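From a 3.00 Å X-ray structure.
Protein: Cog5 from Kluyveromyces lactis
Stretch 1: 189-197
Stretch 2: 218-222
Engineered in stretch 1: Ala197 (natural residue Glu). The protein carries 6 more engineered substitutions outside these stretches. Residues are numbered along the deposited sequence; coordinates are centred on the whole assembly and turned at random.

Stretch 1 (189-197) ILTLQNLMA
Stretch 2, residues 218-222: SSLID

The one hydrogen bond across this largely apolar contact runs from a side chain to the first turn of a helix: the amide N of Leu220 donates a weak hydrogen bond to OE1 of Gln193 (3.2 Å, N-H...O angle 133°). First-turn amides have no preceding helical carbonyl to accept from them, so a glutamine oxygen suits this place. Gln193 (phi/psi -78/0) points its CA-to-CB bond toward the second stretch and reaches it with chi1 p, chi2 t and chi3 4°; its NE2 lies 3.2 Å from CD1 of Ile221, a close contact but not a hydrogen bond.

Ser219 (phi/psi -139/164, chi1 p) caps the same helix, its OG accepting from Asp222 N at 2.9 Å. A short hydroxyl side chain can fold back in this way. From Leu220 to Asp222 and onward the backbone is helical, with phi -57 to -67° and psi -40 to -47° in these three.

Leu220 (chi1 m, chi2 t) is buried and points toward the first stretch, which covers 93 Å² of it. Its CB meets CG2 of Ile189 at 3.5 Å, while its CD1 lies 4.3 Å from CD2 of Leu192 (t, p) and 4.1 Å from SD of Met196 (m, t, p). Leucine and methionine suit these buried positions because their apolar side chains bring no hydrogen-bonding group needing a partner.

Ile189 (-77/-34; m, t) and Leu190 (-61/-45) continue a helix begun earlier. The nearest CA atoms are those of Ile189 and Ile221, 6.3 Å apart. Ile189 points toward the second stretch, Leu190 away. Ile221 leaves sideways, but chi1 m and chi2 p bring CD1 to 3.6 Å from both CG2 of Ile189 and CA of Leu190; both isoleucines are buried, as apolar chains suit. Between the stretches 305 Å², both sides summed, is buried.

Gln193 N bonds to Ile189 O at 3.2 Å. Beyond, a cis peptide precedes Leu195 (86/-72); Met196 then points back toward the contact.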

ATOM      1  N   ILE B 189       5.690  17.210 -13.123  1.00126.67           N
ATOM      2  CA  ILE B 189       5.276  15.872 -13.518  1.00127.02           C
ATOM      3  C   ILE B 189       6.444  15.115 -14.142  1.00136.04           C
ATOM      4  O   ILE B 189       6.576  13.897 -13.968  1.00140.19           O
ATOM      5  CB  ILE B 189       4.077  15.939 -14.482  1.00121.33           C
ATOM      6  CG1 ILE B 189       2.863  16.465 -13.721  1.00119.67           C
ATOM      7  CG2 ILE B 189       3.761  14.581 -15.091  1.00112.86           C
ATOM      8  CD1 ILE B 189       1.598  16.373 -14.483  1.00115.78           C
ATOM      9  N   LEU B 190       7.302  15.850 -14.846  1.00145.77           N
ATOM     10  CA  LEU B 190       8.494  15.268 -15.456  1.00152.11           C
ATOM     11  C   LEU B 190       9.361  14.695 -14.347  1.00156.07           C
ATOM     12  O   LEU B 190       9.858  13.568 -14.446  1.00152.42           O
ATOM     13  CB  LEU B 190       9.253  16.324 -16.279  1.00146.60           C
ATOM     14  CG  LEU B 190      10.552  16.011 -17.038  1.00140.70           C
ATOM     15  CD1 LEU B 190      11.777  16.278 -16.177  1.00136.11           C
ATOM     16  CD2 LEU B 190      10.567  14.580 -17.563  1.00139.63           C
ATOM     17  N   THR B 191       9.516  15.473 -13.279  1.00158.75           N
ATOM     18  CA  THR B 191      10.344  15.063 -12.156  1.00159.52           C
ATOM     19  C   THR B 191       9.641  14.085 -11.203  1.00150.74           C
ATOM     20  O   THR B 191      10.312  13.441 -10.420  1.00146.24           O
ATOM     21  CB  THR B 191      10.862  16.292 -11.345  1.00148.43           C
ATOM     22  OG1 THR B 191       9.811  16.832 -10.534  1.00146.89           O
ATOM     23  CG2 THR B 191      11.400  17.380 -12.273  1.00144.35           C
ATOM     24  N   LEU B 192       8.313  13.976 -11.254  1.00143.04           N
ATOM     25  CA  LEU B 192       7.602  12.993 -10.418  1.00133.73           C
ATOM     26  C   LEU B 192       7.725  11.577 -10.957  1.00142.27           C
ATOM     27  O   LEU B 192       7.811  10.605 -10.202  1.00151.40           O
ATOM     28  CB  LEU B 192       6.116  13.344 -10.269  1.00122.24           C
ATOM     29  CG  LEU B 192       5.335  12.312  -9.431  1.00117.76           C
ATOM     30  CD1 LEU B 192       5.893  12.245  -8.021  1.00120.35           C
ATOM     31  CD2 LEU B 192       3.836  12.553  -9.376  1.00105.70           C
ATOM     32  N   GLN B 193       7.718  11.459 -12.272  1.00140.74           N
ATOM     33  CA  GLN B 193       7.759  10.156 -12.906  1.00144.68           C
ATOM     34  C   GLN B 193       9.165   9.567 -12.896  1.00157.04           C
ATOM     35  O   GLN B 193       9.373   8.457 -13.381  1.00164.70           O
ATOM     36  CB  GLN B 193       7.199  10.257 -14.323  1.00140.55           C
ATOM     37  CG  GLN B 193       8.099  10.941 -15.310  1.00147.77           C
ATOM     38  CD  GLN B 193       7.369  11.276 -16.597  1.00152.71           C
ATOM     39  OE1 GLN B 193       6.162  11.055 -16.714  1.00148.52           O
ATOM     40  NE2 GLN B 193       8.095  11.828 -17.564  1.00158.23           N
ATOM     41  N   ASN B 194      10.124  10.301 -12.329  1.00155.65           N
ATOM     42  CA  ASN B 194      11.531   9.888 -12.391  1.00149.49           C
ATOM     43  C   ASN B 194      12.191   8.842 -11.449  1.00183.45           C
ATOM     44  O   ASN B 194      12.726   7.892 -12.018  1.00199.45           O
ATOM     45  CB  ASN B 194      12.399  11.151 -12.331  1.00140.08           C
ATOM     46  CG  ASN B 194      12.564  11.805 -13.697  1.00146.56           C
ATOM     47  OD1 ASN B 194      12.325  11.174 -14.730  1.00149.20           O
ATOM     48  ND2 ASN B 194      12.965  13.073 -13.711  1.00146.26           N
ATOM     49  N   LEU B 195      12.222   8.865 -10.103  1.00165.38           N
ATOM     50  CA  LEU B 195      11.373   9.401  -9.018  1.00141.73           C
ATOM     51  C   LEU B 195      10.334   8.329  -8.735  1.00141.44           C
ATOM     52  O   LEU B 195      10.399   7.688  -7.690  1.00148.74           O
ATOM     53  CB  LEU B 195      10.740  10.753  -9.275  1.00128.55           C
ATOM     54  CG  LEU B 195      10.689  11.603  -7.990  1.00124.03           C
ATOM     55  CD1 LEU B 195       9.630  11.134  -6.984  1.00111.47           C
ATOM     56  CD2 LEU B 195      12.066  11.671  -7.323  1.00115.52           C
ATOM     57  N   MET B 196       9.373   8.121  -9.628  1.00135.84           N
ATOM     58  CA  MET B 196       8.516   6.957  -9.456  1.00133.48           C
ATOM     59  C   MET B 196       9.270   5.725  -9.932  1.00154.18           C
ATOM     60  O   MET B 196       9.237   4.675  -9.284  1.00167.09           O
ATOM     61  CB  MET B 196       7.189   7.098 -10.186  1.00119.38           C
ATOM     62  CG  MET B 196       6.145   7.820  -9.359  1.00112.38           C
ATOM     63  SD  MET B 196       4.479   7.749 -10.060  1.00123.74           S
ATOM     64  CE  MET B 196       4.072   6.011  -9.887  1.00112.40           C
ATOM     65  N   ALA B 197       9.963   5.860 -11.059  1.00154.91           N
ATOM     66  CA  ALA B 197      10.769   4.767 -11.597  1.00167.26           C
ATOM     67  C   ALA B 197      11.977   4.459 -10.704  1.00160.33           C
ATOM     68  O   ALA B 197      12.476   3.338 -10.699  1.00147.59           O
ATOM     69  CB  ALA B 197      11.222   5.090 -13.009  1.00173.78           C
ATOM     70  N   SER B 218       0.574   6.228 -20.938  1.00142.51           N
ATOM     71  CA  SER B 218       1.885   5.809 -21.421  1.00146.22           C
ATOM     72  C   SER B 218       2.981   6.510 -20.628  1.00150.45           C
ATOM     73  O   SER B 218       3.989   5.908 -20.273  1.00156.54           O
ATOM     74  CB  SER B 218       2.044   6.102 -22.917  1.00144.02           C
ATOM     75  OG  SER B 218       2.261   7.484 -23.153  1.00145.61           O
ATOM     76  N   SER B 219       2.782   7.797 -20.373  1.00150.21           N
ATOM     77  CA  SER B 219       3.636   8.548 -19.464  1.00147.81           C
ATOM     78  C   SER B 219       2.717   9.442 -18.649  1.00141.50           C
ATOM     79  O   SER B 219       1.555   9.627 -19.014  1.00145.35           O
ATOM     80  CB  SER B 219       4.707   9.363 -20.212  1.00142.83           C
ATOM     81  OG  SER B 219       4.195  10.550 -20.794  1.00135.91           O
ATOM     82  N   LEU B 220       3.211   9.971 -17.537  1.00130.10           N
ATOM     83  CA  LEU B 220       2.414  10.906 -16.762  1.00119.76           C
ATOM     84  C   LEU B 220       2.212  12.191 -17.550  1.00136.57           C
ATOM     85  O   LEU B 220       1.119  12.765 -17.539  1.00146.49           O
ATOM     86  CB  LEU B 220       3.062  11.188 -15.411  1.00117.47           C
ATOM     87  CG  LEU B 220       3.169   9.973 -14.482  1.00117.34           C
ATOM     88  CD1 LEU B 220       3.565  10.393 -13.073  1.00105.20           C
ATOM     89  CD2 LEU B 220       1.854   9.205 -14.466  1.00111.36           C
ATOM     90  N   ILE B 221       3.255  12.641 -18.238  1.00135.93           N
ATOM     91  CA  ILE B 221       3.116  13.804 -19.106  1.00129.27           C
ATOM     92  C   ILE B 221       2.031  13.589 -20.160  1.00131.90           C
ATOM     93  O   ILE B 221       1.163  14.445 -20.332  1.00138.76           O
ATOM     94  CB  ILE B 221       4.437  14.176 -19.783  1.00121.62           C
ATOM     95  CG1 ILE B 221       5.257  15.032 -18.833  1.00107.36           C
ATOM     96  CG2 ILE B 221       4.195  15.069 -20.965  1.00125.95           C
ATOM     97  CD1 ILE B 221       6.004  14.247 -17.844  1.00115.59           C
ATOM     98  N   ASP B 222       2.045  12.438 -20.827  1.00129.85           N
ATOM     99  CA  ASP B 222       1.101  12.200 -21.915  1.00137.45           C
ATOM    100  C   ASP B 222      -0.357  12.312 -21.473  1.00133.89           C
ATOM    101  O   ASP B 222      -1.174  12.916 -22.167  1.00133.52           O
ATOM    102  CB  ASP B 222       1.342  10.831 -22.537  1.00146.84           C
ATOM    103  CG  ASP B 222       1.596  10.918 -24.019  1.00163.28           C
ATOM    104  OD1 ASP B 222       1.864  12.039 -24.505  1.00158.26           O
ATOM    105  OD2 ASP B 222       1.537   9.872 -24.694  1.00178.37           O
TER